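PDB 1J6U: UDP-N-acetylmuramate--L-alanine ligase from Thermotoga maritima, which catalyses the ATP-dependent ligation of L-alanine to UDP-N-acetylmuramate, a cytoplasmic step in building peptidoglycan for the bacterial cell wall. Local coordinates for residues A[29-34]-A[157-162]; A[115-120]-A[163-168]; A[128-133]-A[145-150]; A[137-142]-A[297-302]. All coordinates share one frame; numbering follows the deposited sequence.

Contact 1 of 4, residues A[29-34]-A[157-162]; sequences ALHEFS and GNYEKG
Y159 lays its ring against the turn of helix that carries L30, H31 and S34. The backbone N of H31 sits over the ring centre, 3.8 Å above the plane. With its CG anti to the backbone N (chi1 172°), the tyrosine reaches straight out from its strand and brings OH to the imidazole, where H31 ND1 and Y159 OH are 2.7 Å apart in a nearly straight hydrogen bond. The hydroxyl arrives at the edge of the imidazole, near its plane; the two rings are inclined at 62° and meet rim to rim, neither covering the other. Tyrosine suits the place because it offers a flat face to the helix and still has a polar end for the buried histidine. The contact joins two domains: helix 23-34 belongs to the N-terminal Rossmann-like domain, and strand 159-160 is an edge strand of the central sheet. F146, on the neighbouring strand, packs edge-to-face with both rings. Nearer the root of the tyrosine, L30 runs past it in the opposite direction, its CB 3.8 Å from Y159 CD2, while L30 CD1 reaches N158 OD1 at 3.5 Å, a van der Waals touch of a methyl on the amide oxygen. N158 ND2 bonds to S26 OG, also on helix 23-34. At the other end S34 OG approaches Y159 CE2 obliquely, at 3.5 Å. K161 stretches its methylenes along the helix end, with CD 3.8 Å from S34 CB, and then bends at the last torsion, its NZ bonding to N35 OD1.

Contact 2 of 4, residues A[115-120]-A[163-168]; sequences EEFAVT and NGPVVY
The ring of Y168 lies against strand 116-120: over one face are F117 O and A118 CA, the latter 4.2 Å above the plane and over its centre, and at the edge stand E116 CG and OE1. F105 of helix 101-112 pairs edge-to-face with the same ring. Its chi1 of 60° sets Y168 CG between the backbone N and the carbonyl carbon, which folds the ring back across the strand, where A118 CB comes within 3.5 Å of Y168 CE1. Alanine suits this spot, being small enough for a ring to lie so close to the backbone. The F117 ring has V166 O near its plane at the edge, and P165 CG meets F117 CE1 obliquely at 3.5 Å; beyond the pair, Y184 packs edge-to-face with F117. Strands 116-120 and 166-170 run parallel here, with V166 N to E115 O, F117 N to V166 O, Y168 N to F117 O and V119 N to Y168 O as the backbone bonds; that from F117 N to V166 O is 2.8 Å long and almost straight at 177°. E116, A118, V166 and Y168 share the face covered by helix 101-112, whereas F117 and V167 look to helix 125-138. The β-branched valines fit these extended positions. Strand 116-120 runs directly into the glycine-rich P-loop, the predicted ATP site. Y168 OH gives its proton to E116 OE1 at 2.7 Å, from well above the carboxylate plane. A donor so close would probably stabilise the ionised glutamate, and the bond ties the tyrosine's far end to the strand it crosses.

Contact 3 of 4, residues A[128-133]-A[145-150]; sequences TTAMVA and VFLGGI
The hydroxyl OG1 of T129 bonds to the carbonyl oxygen of K125, one turn back in the same helix, while its CB and CG2 face L147. T129 CB lies 4.0 Å from L147 CD2, and CG2 is at much the same range, the two side chains sliding past each other in opposite directions. L147 holds the other methyl against the helix too: CD1 is 4.1 Å from A130 CB, so the forked end straddles two successive residues. One turn further on, A133 CB sits against both branches of V145, 3.6 Å from CG1 and 3.7 Å from CG2. V145 has CG1 anti to its backbone N (chi1 -173°), which presents both methyls to the alanine. Alanines at 130 and 133 let the helix come close, and the branched side chains of V145 and L147 pack on them. This is the helix that begins in the P-loop, packed on strand 144-146 of the central α/β sheet; F146, pointing to the other side, serves the helix 101-112 side through F105. With no hydrogen bond crossing the contact and every touching residue buried, its cohesion is essentially hydrophobic, and T129, its hydroxyl already bonded within the helix, can take part at little polar cost.

Contact 4 of 4, residues A[137-142]-A[297-302]; sequences KHLRKS and APVLEA
A Schellman motif closes helix 125-138, the P-loop helix, and its last turn is where H138 and L139 meet helix 296-305. The motif is marked by the bond from K141 N to L136 O and by R140 in the left-handed region (phi 48°); the companion bond from R140 N to K137 O is doubtful, because that nitrogen is crowded in the model. H138 projects from the final helical turn with CG anti to its backbone N, which carries the imidazole across to the partner helix. A302 CB comes over one face of the H138 ring, 3.9 Å from its centroid and 30° off the normal, a CH-pi contact. At the edge, H138 NE2 points to E301 OE1 over 3.2 Å, a straight but weak hydrogen bond, with the ring and carboxylate planes 72° apart. Alanine gives the ring a small partner to rest on, and glutamate, extended on the exposed side of its helix, reaches the nitrogen. Histidine suits the place because its flat ring serves both. H138 CD2 also lies 3.3 Å from P298 O, approached obliquely. Though it lies close, P298 O belongs to the backbone pattern of its own helix, where it accepts from A302 N at 3.0 Å. The neighbouring histidine of the P-loop helix, H134, bonds through NE2 to A302 O, and so ties the same helix from a second turn. L139 adds the apolar half of the contact: its CD1 approaches V299 CG2 at 4.3 Å, and its CD2 presses tightly on the proline ring at right angles, 3.5 Å from P298 CB.

Contacts 1, 2 and 3 meet on the mixed central sheet, their centres 10 to 13 Å apart. In it, strand 144-146 lies between strands 159-160 and 166-170, the latter pairing with 116-120. Helix 125-138 follows strand 116-120 through the P-loop and serves contact 3 with residues 128-133 and contact 4 at its C-terminal end, the two centres about 14 Å apart. A salt bridge between E160 and K137 links contacts 1 and 4, whose centres are about 21 Å apart. Along the chain 29-34 comes first and 297-302 last: contact 1 joins the N-terminal domain to the central one with its predicted ATP site, while contact 4 packs helix 296-305 on the end of helix 125-138.

Contact 1 of 4, residues A[29-34]-A[157-162]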
# COMPACT_ATOMS: atom_id res chain seq x y z
N ALA A 29 6.81 -10.27 11.67
CA ALA A 29 7.58 -10.25 12.90
C ALA A 29 6.70 -9.81 14.07
O ALA A 29 6.74 -10.44 15.14
CB ALA A 29 8.78 -9.30 12.77
N LEU A 30 5.90 -8.76 13.87
CA LEU A 30 5.02 -8.25 14.93
C LEU A 30 4.01 -9.34 15.38
O LEU A 30 3.78 -9.54 16.56
CB LEU A 30 4.30 -6.99 14.44
CG LEU A 30 5.14 -5.69 14.39
CD1 LEU A 30 4.58 -4.75 13.35
CD2 LEU A 30 5.16 -5.01 15.76
N HIS A 31 3.43 -10.05 14.42
CA HIS A 31 2.53 -11.14 14.74
C HIS A 31 3.23 -12.16 15.67
O HIS A 31 2.70 -12.52 16.73
CB HIS A 31 2.10 -11.82 13.43
CG HIS A 31 1.18 -12.98 13.62
ND1 HIS A 31 -0.05 -12.85 14.22
CD2 HIS A 31 1.31 -14.28 13.29
CE1 HIS A 31 -0.64 -14.03 14.26
NE2 HIS A 31 0.17 -14.92 13.70
N GLU A 32 4.43 -12.60 15.29
CA GLU A 32 5.19 -13.57 16.08
C GLU A 32 5.54 -12.96 17.44
O GLU A 32 5.51 -13.63 18.48
CB GLU A 32 6.46 -13.98 15.33
CG GLU A 32 6.18 -14.85 14.11
CD GLU A 32 5.47 -16.15 14.48
OE1 GLU A 32 5.50 -16.51 15.67
OE2 GLU A 32 4.89 -16.82 13.58
N PHE A 33 5.87 -11.69 17.42
CA PHE A 33 6.16 -10.95 18.64
C PHE A 33 4.91 -10.95 19.53
O PHE A 33 5.00 -11.11 20.74
CB PHE A 33 6.49 -9.53 18.29
CG PHE A 33 6.69 -8.67 19.48
CD1 PHE A 33 7.80 -8.85 20.29
CD2 PHE A 33 5.81 -7.65 19.77
CE1 PHE A 33 8.03 -8.02 21.37
CE2 PHE A 33 6.03 -6.81 20.85
CZ PHE A 33 7.14 -7.00 21.65
N SER A 34 3.75 -10.73 18.92
CA SER A 34 2.49 -10.70 19.64
C SER A 34 2.16 -12.09 20.17
O SER A 34 1.39 -12.23 21.11
CB SER A 34 1.36 -10.23 18.74
OG SER A 34 1.45 -8.83 18.50
N GLY A 157 0.22 -0.34 13.24
CA GLY A 157 0.42 0.23 11.93
C GLY A 157 0.15 -0.56 10.69
O GLY A 157 -0.64 -0.11 9.84
N ASN A 158 0.83 -1.71 10.56
CA ASN A 158 0.67 -2.57 9.40
C ASN A 158 0.29 -3.93 9.92
O ASN A 158 0.22 -4.92 9.18
CB ASN A 158 1.97 -2.65 8.55
CG ASN A 158 3.18 -3.25 9.32
OD1 ASN A 158 3.32 -3.10 10.54
ND2 ASN A 158 4.06 -3.92 8.59
N TYR A 159 0.02 -3.97 11.22
CA TYR A 159 -0.36 -5.21 11.86
C TYR A 159 -1.20 -4.93 13.09
O TYR A 159 -1.07 -3.88 13.71
CB TYR A 159 0.87 -6.00 12.33
CG TYR A 159 0.49 -7.20 13.17
CD1 TYR A 159 0.07 -8.38 12.57
CD2 TYR A 159 0.48 -7.14 14.57
CE1 TYR A 159 -0.35 -9.47 13.32
CE2 TYR A 159 0.07 -8.21 15.35
CZ TYR A 159 -0.35 -9.39 14.71
OH TYR A 159 -0.75 -10.49 15.44
N GLU A 160 -2.08 -5.89 13.40
CA GLU A 160 -2.93 -5.82 14.58
C GLU A 160 -3.33 -7.24 14.88
O GLU A 160 -3.66 -7.99 13.97
CB GLU A 160 -4.21 -5.00 14.33
CG GLU A 160 -5.03 -4.84 15.61
CD GLU A 160 -5.99 -3.66 15.57
OE1 GLU A 160 -7.20 -3.87 15.35
OE2 GLU A 160 -5.53 -2.52 15.77
N LYS A 161 -3.29 -7.62 16.15
CA LYS A 161 -3.67 -8.97 16.54
C LYS A 161 -5.11 -8.92 17.03
O LYS A 161 -5.47 -8.03 17.82
CB LYS A 161 -2.80 -9.48 17.68
CG LYS A 161 -3.20 -10.89 18.09
CD LYS A 161 -2.22 -11.57 19.00
CE LYS A 161 -2.48 -13.08 19.06
NZ LYS A 161 -2.31 -13.76 17.72
N GLY A 162 -5.92 -9.88 16.59
CA GLY A 162 -7.30 -9.95 17.04
C GLY A 162 -7.70 -11.41 17.05
O GLY A 162 -6.96 -12.24 16.52

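Contact 2 of 4, residues A[115-120]-A[163-168]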
# COMPACT_ATOMS: atom_id res chain seq x y z
N GLU A 115 -10.95 -17.57 9.63
CA GLU A 115 -11.66 -17.18 8.41
C GLU A 115 -10.74 -16.16 7.76
O GLU A 115 -10.31 -15.20 8.41
CB GLU A 115 -12.99 -16.54 8.78
CG GLU A 115 -13.87 -16.14 7.60
CD GLU A 115 -15.08 -15.28 8.02
OE1 GLU A 115 -15.16 -14.87 9.21
OE2 GLU A 115 -15.94 -15.01 7.16
N GLU A 116 -10.47 -16.33 6.48
CA GLU A 116 -9.55 -15.42 5.81
C GLU A 116 -10.07 -14.45 4.75
O GLU A 116 -10.71 -14.84 3.79
CB GLU A 116 -8.43 -16.24 5.18
CG GLU A 116 -7.58 -17.01 6.17
CD GLU A 116 -6.58 -17.93 5.47
OE1 GLU A 116 -6.39 -17.78 4.23
OE2 GLU A 116 -5.99 -18.79 6.16
N PHE A 117 -9.73 -13.17 4.92
CA PHE A 117 -10.07 -12.16 3.96
C PHE A 117 -8.74 -11.77 3.29
O PHE A 117 -7.87 -11.17 3.90
CB PHE A 117 -10.68 -10.92 4.63
CG PHE A 117 -12.05 -11.14 5.22
CD1 PHE A 117 -12.20 -11.84 6.42
CD2 PHE A 117 -13.17 -10.56 4.64
CE1 PHE A 117 -13.44 -11.95 7.03
CE2 PHE A 117 -14.41 -10.67 5.25
CZ PHE A 117 -14.54 -11.36 6.44
N ALA A 118 -8.60 -12.13 2.02
CA ALA A 118 -7.41 -11.80 1.26
C ALA A 118 -7.70 -10.78 0.15
O ALA A 118 -8.78 -10.77 -0.49
CB ALA A 118 -6.81 -13.06 0.66
N VAL A 119 -6.74 -9.91 -0.06
CA VAL A 119 -6.87 -8.93 -1.11
C VAL A 119 -5.60 -9.02 -1.93
O VAL A 119 -4.51 -9.07 -1.38
CB VAL A 119 -7.01 -7.53 -0.55
CG1 VAL A 119 -7.05 -6.50 -1.70
CG2 VAL A 119 -8.27 -7.45 0.32
N THR A 120 -5.74 -9.05 -3.24
CA THR A 120 -4.56 -9.10 -4.08
C THR A 120 -4.88 -8.25 -5.30
O THR A 120 -6.01 -7.83 -5.48
CB THR A 120 -4.19 -10.53 -4.55
OG1 THR A 120 -2.88 -10.52 -5.14
CG2 THR A 120 -5.17 -11.00 -5.61
N ASN A 163 -8.83 -11.77 17.64
CA ASN A 163 -9.23 -13.18 17.64
C ASN A 163 -10.28 -13.47 16.55
O ASN A 163 -10.64 -14.62 16.33
CB ASN A 163 -9.75 -13.58 19.01
CG ASN A 163 -10.84 -12.67 19.50
OD1 ASN A 163 -10.80 -11.47 19.26
ND2 ASN A 163 -11.83 -13.23 20.21
N GLY A 164 -10.74 -12.41 15.87
CA GLY A 164 -11.70 -12.56 14.80
C GLY A 164 -11.06 -13.15 13.57
O GLY A 164 -10.11 -13.93 13.68
N PRO A 165 -11.55 -12.84 12.37
CA PRO A 165 -10.89 -13.43 11.19
C PRO A 165 -9.58 -12.70 10.92
O PRO A 165 -9.23 -11.72 11.60
CB PRO A 165 -11.90 -13.17 10.08
CG PRO A 165 -12.38 -11.81 10.41
CD PRO A 165 -12.52 -11.81 11.97
N VAL A 166 -8.85 -13.16 9.93
CA VAL A 166 -7.61 -12.52 9.59
C VAL A 166 -7.74 -11.91 8.18
O VAL A 166 -8.27 -12.53 7.25
CB VAL A 166 -6.42 -13.52 9.67
CG1 VAL A 166 -6.74 -14.77 8.89
CG2 VAL A 166 -5.14 -12.86 9.10
N VAL A 167 -7.28 -10.66 8.07
CA VAL A 167 -7.31 -9.89 6.83
C VAL A 167 -5.87 -9.68 6.38
O VAL A 167 -5.01 -9.24 7.17
CB VAL A 167 -7.91 -8.46 7.06
CG1 VAL A 167 -8.20 -7.81 5.73
CG2 VAL A 167 -9.14 -8.53 7.90
N TYR A 168 -5.59 -9.95 5.11
CA TYR A 168 -4.24 -9.74 4.60
C TYR A 168 -4.16 -9.45 3.12
O TYR A 168 -5.09 -9.65 2.35
CB TYR A 168 -3.37 -10.94 4.94
CG TYR A 168 -3.88 -12.22 4.34
CD1 TYR A 168 -3.43 -12.65 3.08
CD2 TYR A 168 -4.83 -13.00 5.03
CE1 TYR A 168 -3.91 -13.85 2.52
CE2 TYR A 168 -5.31 -14.21 4.48
CZ TYR A 168 -4.84 -14.62 3.24
OH TYR A 168 -5.26 -15.81 2.75

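Contact 3 of 4, residues A[128-133]-A[145-150]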
# COMPACT_ATOMS: atom_id res chain seq x y z
N THR A 128 -7.45 -1.25 -0.29
CA THR A 128 -8.61 -2.15 -0.24
C THR A 128 -8.50 -3.03 0.99
O THR A 128 -9.47 -3.19 1.75
CB THR A 128 -8.69 -2.99 -1.50
OG1 THR A 128 -8.97 -2.12 -2.61
CG2 THR A 128 -9.81 -4.06 -1.37
N THR A 129 -7.31 -3.56 1.23
CA THR A 129 -7.09 -4.36 2.42
C THR A 129 -7.33 -3.56 3.69
O THR A 129 -7.89 -4.06 4.66
CB THR A 129 -5.65 -4.87 2.51
OG1 THR A 129 -5.31 -5.55 1.30
CG2 THR A 129 -5.50 -5.79 3.68
N ALA A 130 -6.90 -2.30 3.69
CA ALA A 130 -7.05 -1.47 4.87
C ALA A 130 -8.54 -1.21 5.10
O ALA A 130 -9.04 -1.21 6.25
CB ALA A 130 -6.24 -0.15 4.71
N MSE A 131 -9.26 -1.02 3.99
CA MSE A 131 -10.70 -0.82 4.07
C MSE A 131 -11.39 -2.05 4.70
O MSE A 131 -12.18 -1.90 5.63
CB MSE A 131 -11.26 -0.53 2.69
CG MSE A 131 -10.97 0.83 2.23
SE MSE A 131 -11.60 1.09 0.45
CE MSE A 131 -11.67 3.03 0.45
N VAL A 132 -11.07 -3.25 4.20
CA VAL A 132 -11.62 -4.49 4.70
C VAL A 132 -11.34 -4.59 6.18
O VAL A 132 -12.26 -4.82 6.98
CB VAL A 132 -11.01 -5.73 3.98
CG1 VAL A 132 -11.52 -7.06 4.62
CG2 VAL A 132 -11.39 -5.70 2.53
N ALA A 133 -10.08 -4.42 6.56
CA ALA A 133 -9.69 -4.46 7.95
C ALA A 133 -10.46 -3.41 8.76
O ALA A 133 -10.94 -3.69 9.86
CB ALA A 133 -8.17 -4.20 8.10
N VAL A 145 -4.91 -8.32 11.49
CA VAL A 145 -4.60 -7.63 10.24
C VAL A 145 -3.10 -7.64 9.86
O VAL A 145 -2.23 -7.43 10.69
CB VAL A 145 -5.09 -6.16 10.32
CG1 VAL A 145 -4.92 -5.46 8.95
CG2 VAL A 145 -6.55 -6.14 10.79
N PHE A 146 -2.84 -7.88 8.58
CA PHE A 146 -1.50 -7.88 8.03
C PHE A 146 -1.62 -6.91 6.88
O PHE A 146 -2.13 -7.26 5.81
CB PHE A 146 -1.08 -9.27 7.50
CG PHE A 146 -0.79 -10.26 8.56
CD1 PHE A 146 -1.81 -11.02 9.13
CD2 PHE A 146 0.51 -10.41 9.05
CE1 PHE A 146 -1.51 -11.91 10.17
CE2 PHE A 146 0.79 -11.30 10.08
CZ PHE A 146 -0.22 -12.05 10.64
N LEU A 147 -1.14 -5.70 7.08
CA LEU A 147 -1.23 -4.68 6.05
C LEU A 147 0.10 -4.40 5.40
O LEU A 147 1.14 -4.42 6.07
CB LEU A 147 -1.71 -3.38 6.69
CG LEU A 147 -2.87 -2.64 6.08
CD1 LEU A 147 -2.69 -1.19 6.52
CD2 LEU A 147 -2.91 -2.77 4.55
N GLY A 148 0.07 -4.10 4.10
CA GLY A 148 1.27 -3.75 3.37
C GLY A 148 1.44 -2.23 3.37
O GLY A 148 1.90 -1.63 2.41
N GLY A 149 1.05 -1.60 4.47
CA GLY A 149 1.15 -0.16 4.53
C GLY A 149 0.82 0.23 5.94
O GLY A 149 0.58 -0.66 6.76
N ILE A 150 0.83 1.52 6.26
CA ILE A 150 0.52 1.90 7.61
C ILE A 150 -0.86 2.55 7.74
O ILE A 150 -1.21 3.50 7.02
CB ILE A 150 1.57 2.89 8.17
CG1 ILE A 150 2.96 2.25 8.18
CG2 ILE A 150 1.16 3.32 9.60
CD1 ILE A 150 3.07 1.02 9.06

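Contact 4 of 4, residues A[137-142]-A[297-302]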
# COMPACT_ATOMS: atom_id res chain seq x y z
N LYS A 137 -13.06 -4.10 11.76
CA LYS A 137 -12.84 -3.58 13.10
C LYS A 137 -14.06 -2.78 13.57
O LYS A 137 -14.43 -2.84 14.74
CB LYS A 137 -11.59 -2.68 13.12
CG LYS A 137 -10.27 -3.43 13.22
CD LYS A 137 -9.06 -2.53 12.85
CE LYS A 137 -8.91 -1.27 13.73
NZ LYS A 137 -8.80 -1.51 15.20
N HIS A 138 -14.68 -2.04 12.65
CA HIS A 138 -15.82 -1.20 12.99
C HIS A 138 -16.95 -2.06 13.40
O HIS A 138 -17.70 -1.70 14.30
CB HIS A 138 -16.24 -0.36 11.81
CG HIS A 138 -17.37 0.57 12.11
ND1 HIS A 138 -17.19 1.76 12.79
CD2 HIS A 138 -18.67 0.54 11.75
CE1 HIS A 138 -18.33 2.43 12.81
NE2 HIS A 138 -19.24 1.71 12.18
N LEU A 139 -17.07 -3.20 12.73
CA LEU A 139 -18.12 -4.15 13.03
C LEU A 139 -17.75 -4.95 14.24
O LEU A 139 -18.38 -5.97 14.50
CB LEU A 139 -18.31 -5.12 11.90
CG LEU A 139 -18.85 -4.43 10.66
CD1 LEU A 139 -19.21 -5.49 9.66
CD2 LEU A 139 -20.03 -3.57 10.98
N ARG A 140 -16.74 -4.47 14.95
CA ARG A 140 -16.23 -5.14 16.14
C ARG A 140 -15.99 -6.65 15.90
O ARG A 140 -16.32 -7.47 16.72
CB ARG A 140 -17.18 -4.89 17.31
CG ARG A 140 -17.36 -3.37 17.57
CD ARG A 140 -18.20 -3.03 18.80
N LYS A 141 -15.41 -7.01 14.76
CA LYS A 141 -15.14 -8.41 14.48
C LYS A 141 -13.73 -8.76 14.97
O LYS A 141 -13.30 -9.91 14.88
CB LYS A 141 -15.26 -8.69 12.99
CG LYS A 141 -16.64 -8.45 12.41
CD LYS A 141 -17.67 -9.29 13.15
CE LYS A 141 -18.82 -9.75 12.24
NZ LYS A 141 -18.44 -10.84 11.27
N SER A 142 -13.04 -7.77 15.54
CA SER A 142 -11.69 -7.92 16.08
C SER A 142 -10.74 -8.83 15.23
O SER A 142 -10.23 -9.86 15.68
CB SER A 142 -11.80 -8.41 17.52
OG SER A 142 -10.62 -9.09 17.92
N ALA A 297 -25.41 -0.77 6.46
CA ALA A 297 -25.41 0.53 7.13
C ALA A 297 -24.10 0.72 7.91
O ALA A 297 -23.43 1.75 7.76
CB ALA A 297 -26.61 0.68 8.06
N PRO A 298 -23.72 -0.25 8.78
CA PRO A 298 -22.45 -0.01 9.47
C PRO A 298 -21.25 -0.09 8.55
O PRO A 298 -20.25 0.58 8.81
CB PRO A 298 -22.42 -1.08 10.57
CG PRO A 298 -23.29 -2.10 10.09
CD PRO A 298 -24.44 -1.31 9.47
N VAL A 299 -21.34 -0.88 7.49
CA VAL A 299 -20.22 -1.00 6.56
C VAL A 299 -19.97 0.34 5.89
O VAL A 299 -18.83 0.72 5.72
CB VAL A 299 -20.49 -2.07 5.47
CG1 VAL A 299 -19.43 -2.04 4.35
CG2 VAL A 299 -20.47 -3.42 6.12
N LEU A 300 -21.03 1.07 5.54
CA LEU A 300 -20.91 2.37 4.90
C LEU A 300 -20.47 3.48 5.85
O LEU A 300 -19.86 4.47 5.45
CB LEU A 300 -22.22 2.76 4.22
CG LEU A 300 -22.52 1.93 2.97
CD1 LEU A 300 -23.97 2.14 2.51
CD2 LEU A 300 -21.58 2.34 1.87
N GLU A 301 -20.82 3.33 7.11
CA GLU A 301 -20.46 4.28 8.14
C GLU A 301 -18.93 4.18 8.32
O GLU A 301 -18.20 5.18 8.40
CB GLU A 301 -21.21 3.89 9.40
CG GLU A 301 -20.99 4.71 10.63
CD GLU A 301 -21.81 4.16 11.80
OE1 GLU A 301 -22.16 2.95 11.76
OE2 GLU A 301 -22.08 4.91 12.76
N ALA A 302 -18.44 2.95 8.34
CA ALA A 302 -17.05 2.67 8.48
C ALA A 302 -16.30 3.19 7.24
O ALA A 302 -15.27 3.87 7.36
CB ALA A 302 -16.86 1.18 8.62